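Local coordinates for ABC transporter ATP-binding protein (Leptospira interrogans serovar Copenhageni, PDB 4HZI) that probably binds and hydrolyses ATP as the ATPase subunit of an orphan ABC transporter involved in manganese utilization and tolerance, at residues Val128-Leu136 with Glu150-Leu158. Residues are numbered along the deposited sequence; the frame is centred on the assembly and turned at random.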
loop_
_atom_site.group_PDB
_atom_site.type_symbol
_atom_site.label_atom_id
_atom_site.label_comp_id
_atom_site.label_asym_id
_atom_site.label_seq_id
_atom_site.Cartn_x
_atom_site.Cartn_y
_atom_site.Cartn_z
ATOM N N VAL A 128 -6.412 -24.722 -0.373
ATOM C CA VAL A 128 -6.812 -23.969 0.813
ATOM C C VAL A 128 -6.544 -24.783 2.081
ATOM O O VAL A 128 -5.859 -24.323 2.991
ATOM C CB VAL A 128 -8.297 -23.546 0.718
ATOM C CG1 VAL A 128 -8.873 -23.107 2.039
ATOM C CG2 VAL A 128 -8.472 -22.434 -0.304
ATOM N N LYS A 129 -7.043 -26.015 2.132
ATOM C CA LYS A 129 -6.845 -26.848 3.320
ATOM C C LYS A 129 -5.353 -27.056 3.584
ATOM O O LYS A 129 -4.884 -26.980 4.727
ATOM C CB LYS A 129 -7.562 -28.191 3.125
ATOM C CG LYS A 129 -7.463 -29.181 4.273
ATOM C CD LYS A 129 -7.824 -30.598 3.799
ATOM C CE LYS A 129 -6.648 -31.236 3.061
ATOM N NZ LYS A 129 -7.040 -32.364 2.167
ATOM N N ASP A 130 -4.612 -27.356 2.529
ATOM C CA ASP A 130 -3.187 -27.593 2.643
ATOM C C ASP A 130 -2.455 -26.368 3.200
ATOM O O ASP A 130 -1.529 -26.463 4.008
ATOM C CB ASP A 130 -2.617 -27.948 1.272
ATOM C CG ASP A 130 -3.074 -29.321 0.789
ATOM O OD1 ASP A 130 -3.417 -30.167 1.650
ATOM O OD2 ASP A 130 -3.090 -29.536 -0.446
ATOM N N THR A 131 -2.865 -25.209 2.730
ATOM C CA THR A 131 -2.261 -23.954 3.160
ATOM C C THR A 131 -2.486 -23.747 4.645
ATOM O O THR A 131 -1.579 -23.325 5.344
ATOM C CB THR A 131 -2.834 -22.795 2.320
ATOM O OG1 THR A 131 -2.462 -22.993 0.945
ATOM C CG2 THR A 131 -2.302 -21.466 2.788
ATOM N N ILE A 132 -3.672 -24.068 5.138
ATOM C CA ILE A 132 -3.936 -23.930 6.546
ATOM C C ILE A 132 -3.062 -24.907 7.340
ATOM O O ILE A 132 -2.497 -24.567 8.371
ATOM C CB ILE A 132 -5.413 -24.072 6.852
ATOM C CG1 ILE A 132 -6.156 -22.957 6.111
ATOM C CG2 ILE A 132 -5.667 -24.020 8.355
ATOM C CD1 ILE A 132 -7.638 -23.070 6.161
ATOM N N LEU A 133 -2.927 -26.122 6.836
ATOM C CA LEU A 133 -2.144 -27.122 7.536
ATOM C C LEU A 133 -0.668 -26.750 7.612
ATOM O O LEU A 133 -0.004 -27.090 8.575
ATOM C CB LEU A 133 -2.345 -28.492 6.874
ATOM C CG LEU A 133 -3.761 -29.071 7.098
ATOM C CD1 LEU A 133 -4.006 -30.191 6.106
ATOM C CD2 LEU A 133 -3.947 -29.597 8.521
ATOM N N THR A 134 -0.127 -26.036 6.635
ATOM C CA THR A 134 1.289 -25.597 6.772
ATOM C C THR A 134 1.533 -24.758 8.024
ATOM O O THR A 134 2.661 -24.621 8.461
ATOM C CB THR A 134 1.763 -24.764 5.591
ATOM O OG1 THR A 134 0.953 -23.581 5.509
ATOM C CG2 THR A 134 1.678 -25.577 4.310
ATOM N N GLY A 135 0.470 -24.222 8.608
ATOM C CA GLY A 135 0.587 -23.452 9.829
ATOM C C GLY A 135 0.865 -24.267 11.063
ATOM O O GLY A 135 1.197 -23.718 12.078
ATOM N N LEU A 136 0.682 -25.582 11.001
ATOM C CA LEU A 136 0.930 -26.429 12.181
ATOM C C LEU A 136 2.384 -26.302 12.675
ATOM O O LEU A 136 3.331 -26.195 11.882
ATOM C CB LEU A 136 0.604 -27.877 11.881
ATOM C CG LEU A 136 -0.891 -28.154 11.697
ATOM C CD1 LEU A 136 -1.058 -29.507 11.021
ATOM C CD2 LEU A 136 -1.673 -28.100 13.002
ATOM N N GLU A 150 -5.513 -33.872 12.708
ATOM C CA GLU A 150 -5.139 -32.533 12.242
ATOM C C GLU A 150 -5.891 -32.098 10.970
ATOM O O GLU A 150 -6.399 -30.968 10.895
ATOM C CB GLU A 150 -3.623 -32.460 12.041
ATOM C CG GLU A 150 -2.899 -32.320 13.385
ATOM C CD GLU A 150 -1.408 -32.600 13.341
ATOM O OE1 GLU A 150 -0.870 -32.996 12.274
ATOM O OE2 GLU A 150 -0.764 -32.400 14.405
ATOM N N GLU A 151 -5.985 -32.996 9.986
ATOM C CA GLU A 151 -6.836 -32.740 8.808
ATOM C C GLU A 151 -8.264 -32.399 9.201
ATOM O O GLU A 151 -8.829 -31.446 8.682
ATOM C CB GLU A 151 -6.864 -33.935 7.857
ATOM C CG GLU A 151 -5.498 -34.356 7.337
ATOM C CD GLU A 151 -5.171 -33.792 5.971
ATOM O OE1 GLU A 151 -6.107 -33.399 5.241
ATOM O OE2 GLU A 151 -3.968 -33.758 5.626
ATOM N N THR A 152 -8.844 -33.165 10.122
ATOM C CA THR A 152 -10.209 -32.944 10.559
ATOM C C THR A 152 -10.366 -31.589 11.245
ATOM O O THR A 152 -11.382 -30.899 11.062
ATOM C CB THR A 152 -10.666 -34.061 11.537
ATOM O OG1 THR A 152 -10.503 -35.339 10.899
ATOM C CG2 THR A 152 -12.120 -33.881 11.938
ATOM N N LYS A 153 -9.388 -31.220 12.060
ATOM C CA LYS A 153 -9.461 -29.940 12.782
ATOM C C LYS A 153 -9.443 -28.739 11.809
ATOM O O LYS A 153 -10.153 -27.742 12.005
ATOM C CB LYS A 153 -8.318 -29.830 13.789
ATOM C CG LYS A 153 -8.530 -30.698 15.019
ATOM C CD LYS A 153 -7.314 -30.691 15.938
ATOM C CE LYS A 153 -7.719 -31.017 17.371
ATOM N NZ LYS A 153 -6.558 -31.435 18.193
ATOM N N THR A 154 -8.648 -28.850 10.756
ATOM C CA THR A 154 -8.627 -27.815 9.730
ATOM C C THR A 154 -9.965 -27.691 9.021
ATOM O O THR A 154 -10.416 -26.590 8.723
ATOM C CB THR A 154 -7.483 -28.028 8.752
ATOM O OG1 THR A 154 -6.274 -27.597 9.386
ATOM C CG2 THR A 154 -7.668 -27.222 7.456
ATOM N N LEU A 155 -10.636 -28.814 8.768
ATOM C CA LEU A 155 -11.935 -28.737 8.102
ATOM C C LEU A 155 -12.926 -28.097 9.026
ATOM O O LEU A 155 -13.827 -27.389 8.592
ATOM C CB LEU A 155 -12.430 -30.134 7.658
ATOM C CG LEU A 155 -11.483 -30.887 6.714
ATOM C CD1 LEU A 155 -11.965 -32.321 6.466
ATOM C CD2 LEU A 155 -11.304 -30.160 5.388
ATOM N N GLN A 156 -12.793 -28.333 10.315
ATOM C CA GLN A 156 -13.713 -27.681 11.229
ATOM C C GLN A 156 -13.506 -26.147 11.221
ATOM O O GLN A 156 -14.477 -25.372 11.306
ATOM C CB GLN A 156 -13.567 -28.241 12.641
ATOM C CG GLN A 156 -14.600 -27.690 13.625
ATOM C CD GLN A 156 -16.008 -28.171 13.329
ATOM O OE1 GLN A 156 -16.245 -29.369 13.177
ATOM N NE2 GLN A 156 -16.949 -27.242 13.249
ATOM N N ILE A 157 -12.241 -25.727 11.138
ATOM C CA ILE A 157 -11.895 -24.295 11.038
ATOM C C ILE A 157 -12.595 -23.637 9.819
ATOM O O ILE A 157 -13.300 -22.594 9.953
ATOM C CB ILE A 157 -10.346 -24.095 11.009
ATOM C CG1 ILE A 157 -9.730 -24.438 12.384
ATOM C CG2 ILE A 157 -9.999 -22.661 10.699
ATOM C CD1 ILE A 157 -8.235 -24.674 12.365
ATOM N N LEU A 158 -12.420 -24.265 8.655
ATOM C CA LEU A 158 -13.095 -23.813 7.439
ATOM C C LEU A 158 -14.600 -23.798 7.637
ATOM O O LEU A 158 -15.261 -22.796 7.328
ATOM C CB LEU A 158 -12.704 -24.669 6.245
ATOM C CG LEU A 158 -11.244 -24.598 5.827
ATOM C CD1 LEU A 158 -10.867 -25.741 4.922
ATOM C CD2 LEU A 158 -10.918 -23.267 5.143
HETATM O O HOH W 1 -3.785 -32.693 3.054
#
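Helix 128-133 and residues 150-158 of helix 148-160 pack at a steep angle, their N-to-C directions 112° apart and their axes 9.9 Å apart at closest approach, with Lys129 and Thr154 in backbone register. Lying between the strand 110-113 and helix 176-188 in the chain, the pair belongs to the helical subdomain of the ABC ATPase fold. A type I turn from Leu133 to Leu136 lets Leu136 join the interface.

Thr154 sits at the middle. With chi1 at -77°, OG1 lies beside the backbone N and CG2 anti to it; CG2 is 3.7 Å from Lys129 CG and also meets the CG2 branch of Ile132, while OG1, the other branch, comes within 3.2 Å of Leu133 CD2. Leu136 CD1 rests against the aliphatic and carboxylate part of Glu150, whose OE1 is hydrogen-bonded to Ser147 N. At the other end Leu158 CD2 touches two methyls, 3.7 Å from Val128 CG1 and 3.4 Å from Ile132 CD1, the latter closer than two methyls normally approach. Leu185 of helix 176-188 touches both Ile132 and Leu158, tying this apolar end to the next helix.

The polar edge is built from Lys129 and Glu151, whose side chains run roughly perpendicular. Bending at chi2 (-97°) brings the Glu151 carboxylate over to Lys129, whose NZ makes a long salt bridge of 3.4 Å with OE1. The other oxygen is tied to helix 128-133 through one water, which donates to Glu151 OE2 at 2.8 Å and to Asp130 OD1 at 2.9 Å, bridging two probably like-charged carboxylates.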